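Local atomic coordinates of fasciclin I (Drosophila melanogaster, PDB entry 1O70), a protein that acts as a neural cell adhesion molecule of insects, probably GPI-linked to the membrane, seen here as its third and fourth FAS1 domains. Residues D84-V88 and T143-H148; I91-N95 and F113-E118; S167-M171 and Y289-V293. All coordinates share one frame; numbering follows the deposited sequence.

Interaction 1: residues D84-V88 and T143-H148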
loop_
_atom_site.group_PDB
_atom_site.type_symbol
_atom_site.label_atom_id
_atom_site.label_comp_id
_atom_site.label_asym_id
_atom_site.label_seq_id
_atom_site.Cartn_x
_atom_site.Cartn_y
_atom_site.Cartn_z
ATOM N N ASP A 84 17.074 -5.559 8.475
ATOM C CA ASP A 84 17.546 -6.873 8.046
ATOM C C ASP A 84 18.599 -6.769 6.931
ATOM O O ASP A 84 18.790 -5.706 6.343
ATOM C CB ASP A 84 16.332 -7.703 7.595
ATOM C CG ASP A 84 16.710 -9.068 7.038
ATOM O OD1 ASP A 84 17.675 -9.694 7.532
ATOM O OD2 ASP A 84 16.010 -9.529 6.114
ATOM N N ARG A 85 19.298 -7.868 6.669
ATOM C CA ARG A 85 20.315 -7.903 5.626
ATOM C C ARG A 85 19.646 -8.483 4.381
ATOM O O ARG A 85 19.463 -9.695 4.283
ATOM C CB ARG A 85 21.462 -8.805 6.060
ATOM C CG ARG A 85 22.532 -8.981 4.998
ATOM C CD ARG A 85 23.393 -10.197 5.306
ATOM N NE ARG A 85 23.997 -10.065 6.622
ATOM C CZ ARG A 85 24.959 -9.193 6.899
ATOM N NH1 ARG A 85 25.416 -8.393 5.942
ATOM N NH2 ARG A 85 25.457 -9.112 8.131
ATOM N N LEU A 86 19.284 -7.626 3.429
ATOM C CA LEU A 86 18.598 -8.092 2.234
ATOM C C LEU A 86 19.185 -7.722 0.885
ATOM O O LEU A 86 19.156 -6.555 0.489
ATOM C CB LEU A 86 17.146 -7.611 2.243
ATOM C CG LEU A 86 16.138 -8.238 3.197
ATOM C CD1 LEU A 86 14.758 -7.622 2.957
ATOM C CD2 LEU A 86 16.089 -9.739 2.964
ATOM N N ASN A 87 19.691 -8.720 0.166
ATOM C CA ASN A 87 20.220 -8.490 -1.175
ATOM C C ASN A 87 19.267 -9.169 -2.152
ATOM O O ASN A 87 18.385 -9.924 -1.736
ATOM C CB ASN A 87 21.632 -9.069 -1.315
ATOM C CG ASN A 87 21.690 -10.563 -1.024
ATOM O OD1 ASN A 87 22.737 -11.183 -1.139
ATOM N ND2 ASN A 87 20.563 -11.140 -0.640
ATOM N N VAL A 88 19.450 -8.917 -3.442
ATOM C CA VAL A 88 18.584 -9.515 -4.451
ATOM C C VAL A 88 18.310 -11.002 -4.230
ATOM O O VAL A 88 17.153 -11.422 -4.242
ATOM C CB VAL A 88 19.159 -9.340 -5.859
ATOM C CG1 VAL A 88 18.278 -10.042 -6.866
ATOM C CG2 VAL A 88 19.262 -7.861 -6.185
ATOM N N THR A 143 28.510 -2.689 5.646
ATOM C CA THR A 143 29.033 -3.382 6.805
ATOM C C THR A 143 28.049 -4.391 7.380
ATOM O O THR A 143 28.388 -5.555 7.557
ATOM C CB THR A 143 29.410 -2.367 7.889
ATOM O OG1 THR A 143 30.452 -1.522 7.391
ATOM C CG2 THR A 143 29.871 -3.062 9.145
ATOM N N ASN A 144 26.834 -3.939 7.666
ATOM C CA ASN A 144 25.810 -4.802 8.234
ATOM C C ASN A 144 24.684 -5.135 7.265
ATOM O O ASN A 144 23.619 -5.580 7.684
ATOM C CB ASN A 144 25.226 -4.150 9.490
ATOM C CG ASN A 144 26.244 -4.033 10.602
ATOM O OD1 ASN A 144 26.825 -5.032 11.032
ATOM N ND2 ASN A 144 26.471 -2.813 11.073
ATOM N N GLY A 145 24.902 -4.920 5.973
ATOM C CA GLY A 145 23.852 -5.232 5.023
ATOM C C GLY A 145 24.074 -4.752 3.606
ATOM O O GLY A 145 25.157 -4.921 3.045
ATOM N N TYR A 146 23.042 -4.157 3.019
ATOM C CA TYR A 146 23.142 -3.678 1.658
ATOM C C TYR A 146 22.432 -2.350 1.447
ATOM O O TYR A 146 21.796 -1.804 2.348
ATOM C CB TYR A 146 22.564 -4.709 0.680
ATOM C CG TYR A 146 23.232 -6.074 0.736
ATOM C CD1 TYR A 146 22.857 -7.014 1.695
ATOM C CD2 TYR A 146 24.246 -6.418 -0.163
ATOM C CE1 TYR A 146 23.472 -8.262 1.763
ATOM C CE2 TYR A 146 24.873 -7.668 -0.107
ATOM C CZ TYR A 146 24.482 -8.584 0.858
ATOM O OH TYR A 146 25.095 -9.816 0.940
ATOM N N VAL A 147 22.572 -1.833 0.234
ATOM C CA VAL A 147 21.941 -0.596 -0.167
ATOM C C VAL A 147 21.502 -0.778 -1.606
ATOM O O VAL A 147 22.229 -1.358 -2.413
ATOM C CB VAL A 147 22.918 0.577 -0.088
ATOM C CG1 VAL A 147 22.365 1.759 -0.874
ATOM C CG2 VAL A 147 23.143 0.968 1.358
ATOM N N HIS A 148 20.313 -0.287 -1.920
ATOM C CA HIS A 148 19.772 -0.377 -3.269
ATOM C C HIS A 148 19.208 0.995 -3.615
ATOM O O HIS A 148 18.629 1.670 -2.755
ATOM C CB HIS A 148 18.625 -1.379 -3.319
ATOM C CG HIS A 148 18.962 -2.730 -2.766
ATOM N ND1 HIS A 148 19.745 -3.638 -3.447
ATOM C CD2 HIS A 148 18.585 -3.346 -1.620
ATOM C CE1 HIS A 148 19.830 -4.758 -2.749
ATOM N NE2 HIS A 148 19.134 -4.606 -1.636
#
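In the third FAS1 domain, the loop leading from strand 81-82 into helix 88-94 runs alongside strand 145-150 at a moderate angle, and Tyr146 and His148 of that strand rise to meet it. The CB of Asn87 sits over the centre of the Tyr146 ring in a CH-pi contact, 3.5 Å from the centroid. Asn87 keeps its side chain beside that of Tyr146 through a chi1 of 58°, which sets CG between its own backbone N and carbonyl carbon. At the ring's edge, Arg85 CG comes within 3.4 Å of Tyr146 CE1, and the arginine then bends so that one face of its guanidinium lies over the carbonyl O of Asn144. His148 fixes the loop backbone: NE2 donates to Leu86 O at 2.9 Å, almost straight at 169° and in both the ring and carbonyl planes. A serine in place of Tyr146 would probably leave Asn87 CB and Arg85 CG without their aromatic surface and open a gap under the loop. Strand 48-53 pairs with 145-150 and also holds the loop, since Thr49 OG1 bonds to Asp84 O and Leu86 N, while Asp139 of strand 131-141 accepts from Val88 N at the helix start.

Interaction 2: residues I91-N95 and F113-E118. With NAG (2-acetamido-2-deoxy-beta-D-glucopyranose), chain B; NAG (2-acetamido-2-deoxy-beta-D-glucopyranose), chain C.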
loop_
_atom_site.group_PDB
_atom_site.type_symbol
_atom_site.label_atom_id
_atom_site.label_comp_id
_atom_site.label_asym_id
_atom_site.label_seq_id
_atom_site.Cartn_x
_atom_site.Cartn_y
_atom_site.Cartn_z
ATOM N N ILE A 91 16.003 -11.643 -1.325
ATOM C CA ILE A 91 14.666 -11.176 -1.646
ATOM C C ILE A 91 13.960 -12.219 -2.514
ATOM O O ILE A 91 12.803 -12.561 -2.261
ATOM C CB ILE A 91 14.709 -9.807 -2.382
ATOM C CG1 ILE A 91 15.350 -8.753 -1.481
ATOM C CG2 ILE A 91 13.301 -9.345 -2.735
ATOM C CD1 ILE A 91 15.587 -7.432 -2.160
ATOM N N ARG A 92 14.654 -12.724 -3.533
ATOM C CA ARG A 92 14.079 -13.753 -4.406
ATOM C C ARG A 92 13.597 -14.933 -3.579
ATOM O O ARG A 92 12.463 -15.383 -3.720
ATOM C CB ARG A 92 15.114 -14.285 -5.398
ATOM C CG ARG A 92 15.130 -13.599 -6.739
ATOM C CD ARG A 92 15.309 -14.626 -7.860
ATOM N NE ARG A 92 15.498 -13.978 -9.157
ATOM C CZ ARG A 92 16.599 -13.319 -9.497
ATOM N NH1 ARG A 92 17.608 -13.233 -8.640
ATOM N NH2 ARG A 92 16.681 -12.733 -10.683
ATOM N N GLN A 93 14.485 -15.436 -2.726
ATOM C CA GLN A 93 14.186 -16.580 -1.875
ATOM C C GLN A 93 12.998 -16.376 -0.955
ATOM O O GLN A 93 12.128 -17.238 -0.861
ATOM C CB GLN A 93 15.405 -16.936 -1.034
ATOM C CG GLN A 93 16.614 -17.312 -1.856
ATOM C CD GLN A 93 17.818 -17.641 -0.997
ATOM O OE1 GLN A 93 17.750 -18.509 -0.126
ATOM N NE2 GLN A 93 18.932 -16.950 -1.240
ATOM N N LYS A 94 12.968 -15.240 -0.267
ATOM C CA LYS A 94 11.883 -14.958 0.654
ATOM C C LYS A 94 10.522 -14.880 -0.033
ATOM O O LYS A 94 9.501 -15.144 0.592
ATOM C CB LYS A 94 12.151 -13.659 1.411
ATOM C CG LYS A 94 13.381 -13.709 2.301
ATOM C CD LYS A 94 13.401 -12.543 3.277
ATOM C CE LYS A 94 12.287 -12.678 4.311
ATOM N NZ LYS A 94 12.212 -11.519 5.239
ATOM N N ASN A 95 10.503 -14.521 -1.314
ATOM C CA ASN A 95 9.243 -14.431 -2.032
ATOM C C ASN A 95 8.920 -15.693 -2.819
ATOM O O ASN A 95 7.980 -15.708 -3.614
ATOM C CB ASN A 95 9.237 -13.225 -2.983
ATOM C CG ASN A 95 9.016 -11.912 -2.259
ATOM O OD1 ASN A 95 8.493 -11.882 -1.148
ATOM N ND2 ASN A 95 9.401 -10.816 -2.895
ATOM N N PHE A 113 8.740 -6.927 -2.057
ATOM C CA PHE A 113 9.300 -6.792 -3.387
ATOM C C PHE A 113 8.709 -7.755 -4.397
ATOM O O PHE A 113 8.045 -8.733 -4.050
ATOM C CB PHE A 113 10.819 -7.023 -3.348
ATOM C CG PHE A 113 11.552 -6.171 -2.350
ATOM C CD1 PHE A 113 11.462 -6.437 -0.993
ATOM C CD2 PHE A 113 12.325 -5.095 -2.770
ATOM C CE1 PHE A 113 12.130 -5.646 -0.064
ATOM C CE2 PHE A 113 12.996 -4.296 -1.847
ATOM C CZ PHE A 113 12.894 -4.577 -0.491
ATOM N N ASN A 114 8.971 -7.457 -5.660
ATOM C CA ASN A 114 8.547 -8.301 -6.756
ATOM C C ASN A 114 9.769 -8.436 -7.649
ATOM O O ASN A 114 10.379 -7.430 -8.025
ATOM C CB ASN A 114 7.412 -7.669 -7.551
ATOM C CG ASN A 114 6.984 -8.539 -8.714
ATOM O OD1 ASN A 114 6.624 -9.701 -8.527
ATOM N ND2 ASN A 114 7.024 -7.987 -9.920
ATOM N N VAL A 115 10.129 -9.674 -7.980
ATOM C CA VAL A 115 11.287 -9.943 -8.825
ATOM C C VAL A 115 10.904 -10.622 -10.134
ATOM O O VAL A 115 10.184 -11.619 -10.130
ATOM C CB VAL A 115 12.310 -10.847 -8.104
ATOM C CG1 VAL A 115 13.468 -11.163 -9.041
ATOM C CG2 VAL A 115 12.824 -10.163 -6.836
ATOM N N ARG A 116 11.391 -10.072 -11.244
ATOM C CA ARG A 116 11.136 -10.618 -12.578
ATOM C C ARG A 116 12.452 -10.877 -13.311
ATOM O O ARG A 116 13.417 -10.134 -13.138
ATOM C CB ARG A 116 10.331 -9.640 -13.424
ATOM C CG ARG A 116 8.929 -9.365 -12.966
ATOM C CD ARG A 116 8.445 -8.102 -13.663
ATOM N NE ARG A 116 8.705 -8.165 -15.100
ATOM C CZ ARG A 116 8.643 -7.117 -15.916
ATOM N NH1 ARG A 116 8.332 -5.919 -15.433
ATOM N NH2 ARG A 116 8.879 -7.271 -17.215
ATOM N N GLY A 117 12.468 -11.919 -14.139
ATOM C CA GLY A 117 13.649 -12.260 -14.919
ATOM C C GLY A 117 14.883 -12.643 -14.126
ATOM O O GLY A 117 14.830 -12.769 -12.903
ATOM N N GLU A 118 15.998 -12.849 -14.827
ATOM C CA GLU A 118 17.253 -13.205 -14.171
ATOM C C GLU A 118 18.440 -12.535 -14.851
ATOM O O GLU A 118 18.296 -11.886 -15.889
ATOM C CB GLU A 118 17.471 -14.721 -14.169
ATOM C CG GLU A 118 16.286 -15.538 -13.690
ATOM C CD GLU A 118 15.182 -15.578 -14.723
ATOM O OE1 GLU A 118 15.502 -15.765 -15.917
ATOM O OE2 GLU A 118 14.002 -15.434 -14.344
HETATM C C1 NAG B . 4.465 -5.838 -13.171
HETATM C C2 NAG B . 4.867 -6.064 -14.614
HETATM C C3 NAG B . 4.056 -7.230 -15.179
HETATM C C4 NAG B . 4.282 -8.467 -14.286
HETATM C C5 NAG B . 4.011 -8.156 -12.804
HETATM C C6 NAG B . 4.468 -9.312 -11.923
HETATM C C7 NAG B . 5.639 -4.218 -15.953
HETATM C C8 NAG B . 5.456 -3.757 -17.392
HETATM N N2 NAG B . 4.624 -4.862 -15.387
HETATM O O3 NAG B . 4.465 -7.482 -16.506
HETATM O O4 NAG B . 3.468 -9.558 -14.703
HETATM O O5 NAG B . 4.759 -6.996 -12.380
HETATM O O6 NAG B . 5.829 -9.639 -12.191
HETATM O O7 NAG B . 6.694 -3.994 -15.363
HETATM C C1 NAG C . 5.180 -2.215 -9.391
HETATM C C2 NAG C . 4.896 -3.677 -9.059
HETATM C C3 NAG C . 5.310 -4.542 -10.253
HETATM C C4 NAG C . 4.614 -4.066 -11.543
HETATM C C5 NAG C . 4.855 -2.554 -11.724
HETATM C C6 NAG C . 4.130 -1.942 -12.902
HETATM C C7 NAG C . 5.028 -4.465 -6.786
HETATM C C8 NAG C . 5.899 -4.912 -5.620
HETATM N N2 NAG C . 5.653 -4.073 -7.892
HETATM O O3 NAG C . 5.028 -5.907 -9.993
HETATM O O4 NAG C . 5.174 -4.767 -12.671
HETATM O O5 NAG C . 4.438 -1.830 -10.549
HETATM O O6 NAG C . 2.748 -2.267 -12.869
HETATM O O7 NAG C . 3.806 -4.473 -6.682
HETATM O O HOH W 1 8.728 -9.228 -0.513
#
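Ile91 lies against Phe113 with both of its branches: CD1 stands over the centre of the phenyl ring, 4.0 Å from the centroid, while CG2 packs on Phe113 CB at 3.5 Å. With CG1 anti to the carbonyl carbon (chi1 -62°) and CD1 extended beyond it, the isoleucine reaches over the ring while CG2 turns to the base of the phenylalanine and, more distantly, to Val115 CG2. Two residues further along the strand, on the same face, Val115 puts CG1 under the guanidinium of Arg92, 3.5 Å from NE. That flat group is held at its edge as well: Arg92 NH2 donates to Gly117 O at 2.9 Å, within the guanidinium plane and on a lone pair of the carbonyl. The same NH2 has a weak second bond to Thr122 OG1. At the helix end, Asn95 OD1 accepts a hydrogen bond from water 1, which in turn accepts from Phe113 N at 2.8 Å; Ala100 N also donates to this OD1, so a direct backbone N-H and a water held by another both hold OD1. Asn114 and Arg116 point away from the helix, toward the sugars, and Asn114 ND2 donates to O6 of the NAG in chain B at 3.1 Å. The whole is a helix packed on one face of a beta sheet in the FAS1 fold, with the N-linked glycan against the other side of strand 110-116.

Interaction 3: residues S167-M171 and Y289-V293. With NAG (2-acetamido-2-deoxy-beta-D-glucopyranose), chain C.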
loop_
_atom_site.group_PDB
_atom_site.type_symbol
_atom_site.label_atom_id
_atom_site.label_comp_id
_atom_site.label_asym_id
_atom_site.label_seq_id
_atom_site.Cartn_x
_atom_site.Cartn_y
_atom_site.Cartn_z
ATOM N N SER A 167 -2.041 0.393 -11.792
ATOM C CA SER A 167 -0.634 0.023 -11.756
ATOM C C SER A 167 -0.232 -1.083 -10.763
ATOM O O SER A 167 0.903 -1.561 -10.806
ATOM C CB SER A 167 0.231 1.272 -11.528
ATOM O OG SER A 167 -0.071 1.913 -10.313
ATOM N N ASP A 168 -1.146 -1.498 -9.888
ATOM C CA ASP A 168 -0.863 -2.534 -8.885
ATOM C C ASP A 168 -1.456 -3.889 -9.294
ATOM O O ASP A 168 -2.675 -4.087 -9.245
ATOM C CB ASP A 168 -1.447 -2.119 -7.529
ATOM C CG ASP A 168 -0.870 -2.915 -6.362
ATOM O OD1 ASP A 168 -0.662 -4.145 -6.494
ATOM O OD2 ASP A 168 -0.643 -2.312 -5.291
ATOM N N PRO A 169 -0.599 -4.859 -9.660
ATOM C CA PRO A 169 -1.104 -6.178 -10.073
ATOM C C PRO A 169 -2.005 -6.858 -9.044
ATOM O O PRO A 169 -2.880 -7.662 -9.392
ATOM C CB PRO A 169 0.170 -6.996 -10.303
ATOM C CG PRO A 169 1.245 -5.967 -10.492
ATOM C CD PRO A 169 0.866 -4.882 -9.529
ATOM N N MET A 170 -1.777 -6.540 -7.776
ATOM C CA MET A 170 -2.544 -7.139 -6.695
ATOM C C MET A 170 -4.006 -6.696 -6.691
ATOM O O MET A 170 -4.875 -7.389 -6.154
ATOM C CB MET A 170 -1.899 -6.787 -5.361
ATOM C CG MET A 170 -2.278 -7.761 -4.285
ATOM S SD MET A 170 -1.285 -7.582 -2.813
ATOM C CE MET A 170 -2.326 -6.473 -1.961
ATOM N N MET A 171 -4.251 -5.549 -7.317
ATOM C CA MET A 171 -5.570 -4.948 -7.404
ATOM C C MET A 171 -6.231 -5.166 -8.755
ATOM O O MET A 171 -7.340 -4.690 -8.971
ATOM C CB MET A 171 -5.460 -3.439 -7.121
ATOM C CG MET A 171 -4.932 -3.095 -5.709
ATOM S SD MET A 171 -4.745 -1.319 -5.424
ATOM C CE MET A 171 -3.859 -1.250 -3.875
ATOM N N TYR A 289 -4.907 -6.907 4.518
ATOM C CA TYR A 289 -3.602 -7.355 4.030
ATOM C C TYR A 289 -2.574 -6.233 3.854
ATOM O O TYR A 289 -1.427 -6.367 4.271
ATOM C CB TYR A 289 -3.775 -8.112 2.713
ATOM C CG TYR A 289 -2.502 -8.719 2.191
ATOM C CD1 TYR A 289 -1.829 -9.704 2.914
ATOM C CD2 TYR A 289 -1.957 -8.298 0.980
ATOM C CE1 TYR A 289 -0.634 -10.256 2.444
ATOM C CE2 TYR A 289 -0.763 -8.846 0.501
ATOM C CZ TYR A 289 -0.108 -9.823 1.240
ATOM O OH TYR A 289 1.075 -10.356 0.776
ATOM N N ARG A 290 -2.964 -5.140 3.212
ATOM C CA ARG A 290 -2.062 -4.005 3.044
ATOM C C ARG A 290 -2.827 -2.781 3.531
ATOM O O ARG A 290 -3.704 -2.254 2.833
ATOM C CB ARG A 290 -1.675 -3.810 1.576
ATOM C CG ARG A 290 -0.580 -4.734 1.071
ATOM C CD ARG A 290 -0.484 -4.663 -0.430
ATOM N NE ARG A 290 -0.215 -3.308 -0.896
ATOM C CZ ARG A 290 -0.477 -2.892 -2.131
ATOM N NH1 ARG A 290 -1.020 -3.734 -3.012
ATOM N NH2 ARG A 290 -0.196 -1.642 -2.480
ATOM N N PRO A 291 -2.539 -2.342 4.755
ATOM C CA PRO A 291 -3.244 -1.168 5.260
ATOM C C PRO A 291 -2.557 0.115 4.834
ATOM O O PRO A 291 -1.361 0.140 4.542
ATOM C CB PRO A 291 -3.151 -1.348 6.760
ATOM C CG PRO A 291 -1.773 -1.921 6.905
ATOM C CD PRO A 291 -1.787 -3.004 5.834
ATOM N N ASP A 292 -3.332 1.183 4.793
ATOM C CA ASP A 292 -2.784 2.486 4.494
ATOM C C ASP A 292 -1.958 2.642 3.227
ATOM O O ASP A 292 -0.856 3.172 3.281
ATOM C CB ASP A 292 -1.962 2.930 5.705
ATOM C CG ASP A 292 -2.725 2.740 7.015
ATOM O OD1 ASP A 292 -3.900 3.160 7.070
ATOM O OD2 ASP A 292 -2.173 2.170 7.980
ATOM N N VAL A 293 -2.475 2.196 2.089
ATOM C CA VAL A 293 -1.742 2.367 0.845
ATOM C C VAL A 293 -2.118 3.774 0.390
ATOM O O VAL A 293 -3.058 3.957 -0.373
ATOM C CB VAL A 293 -2.171 1.310 -0.204
ATOM C CG1 VAL A 293 -1.473 1.566 -1.539
ATOM C CG2 VAL A 293 -1.829 -0.099 0.312
HETATM C C1 NAG C . 5.180 -2.215 -9.391
HETATM C C2 NAG C . 4.896 -3.677 -9.059
HETATM C C3 NAG C . 5.310 -4.542 -10.253
HETATM C C4 NAG C . 4.614 -4.066 -11.543
HETATM C C5 NAG C . 4.855 -2.554 -11.724
HETATM C C6 NAG C . 4.130 -1.942 -12.902
HETATM C C7 NAG C . 5.028 -4.465 -6.786
HETATM C C8 NAG C . 5.899 -4.912 -5.620
HETATM N N2 NAG C . 5.653 -4.073 -7.892
HETATM O O3 NAG C . 5.028 -5.907 -9.993
HETATM O O4 NAG C . 5.174 -4.767 -12.671
HETATM O O5 NAG C . 4.438 -1.830 -10.549
HETATM O O6 NAG C . 2.748 -2.267 -12.869
HETATM O O7 NAG C . 3.806 -4.473 -6.682
#
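Asp168 and Arg290 meet head-on in a salt bridge, where two nitrogens of the guanidinium close on a single carboxylate oxygen. Arg290 NH1 donates to Asp168 OD2 at 2.7 Å and Arg290 NH2 to the same OD2 at 2.9 Å, the two flat groups only 28° from coplanar. The bonds are bent, as sharing one acceptor demands. Asp168 OD1 is used differently: it accepts from Met170 N at 2.9 Å, an Asx turn that fixes the carboxylate's rotation as the chain enters the 3-10 segment 169-171. Met170 belongs to this close part too, at the edge of the Tyr289 ring in a Met-aromatic contact, SD 4.8 Å from the centroid; a chi1 of -158° sends its side chain out toward that ring. A second acid, Glu127 of the third FAS1 domain, forms a salt bridge with Arg290 NH2, so this arginine ties the two domains together. Arg290 and Tyr289 both face Val302 in a classic beta bulge of strand 284-295, where the chain turns a corner between faces in the fourth FAS1 domain. Packing is looser at Met171, which runs out extended: its CE lies 3.9 Å from Arg290 NH1 and makes a longer contact with Val293 CG1. On the sugar side, away from strand 284-295, Ser167 O accepts from O6 of the NAG in chain C at 2.9 Å, and Pro169 CG lies 3.8 Å from O3 of that NAG.

Interactions 1 and 2 belong to the third FAS1 domain and interaction 3 to the fourth. The first two have centres about 15 Å apart, share helix 88-94 and one seven-stranded mixed sheet, and touch directly where Leu86 packs on Ile91 and Lys94; along the chain, both segments of interaction 2 fall between those of interaction 1. Interaction 3 follows later, in the equivalent sheet of the next domain, its centre about 18 Å from that of interaction 2 and about 25 Å from that of interaction 1. The glycan spans the gap: the NAG in chain C touches both 113-118 and 167-171, so interactions 2 and 3 flank the junction of the domain pair.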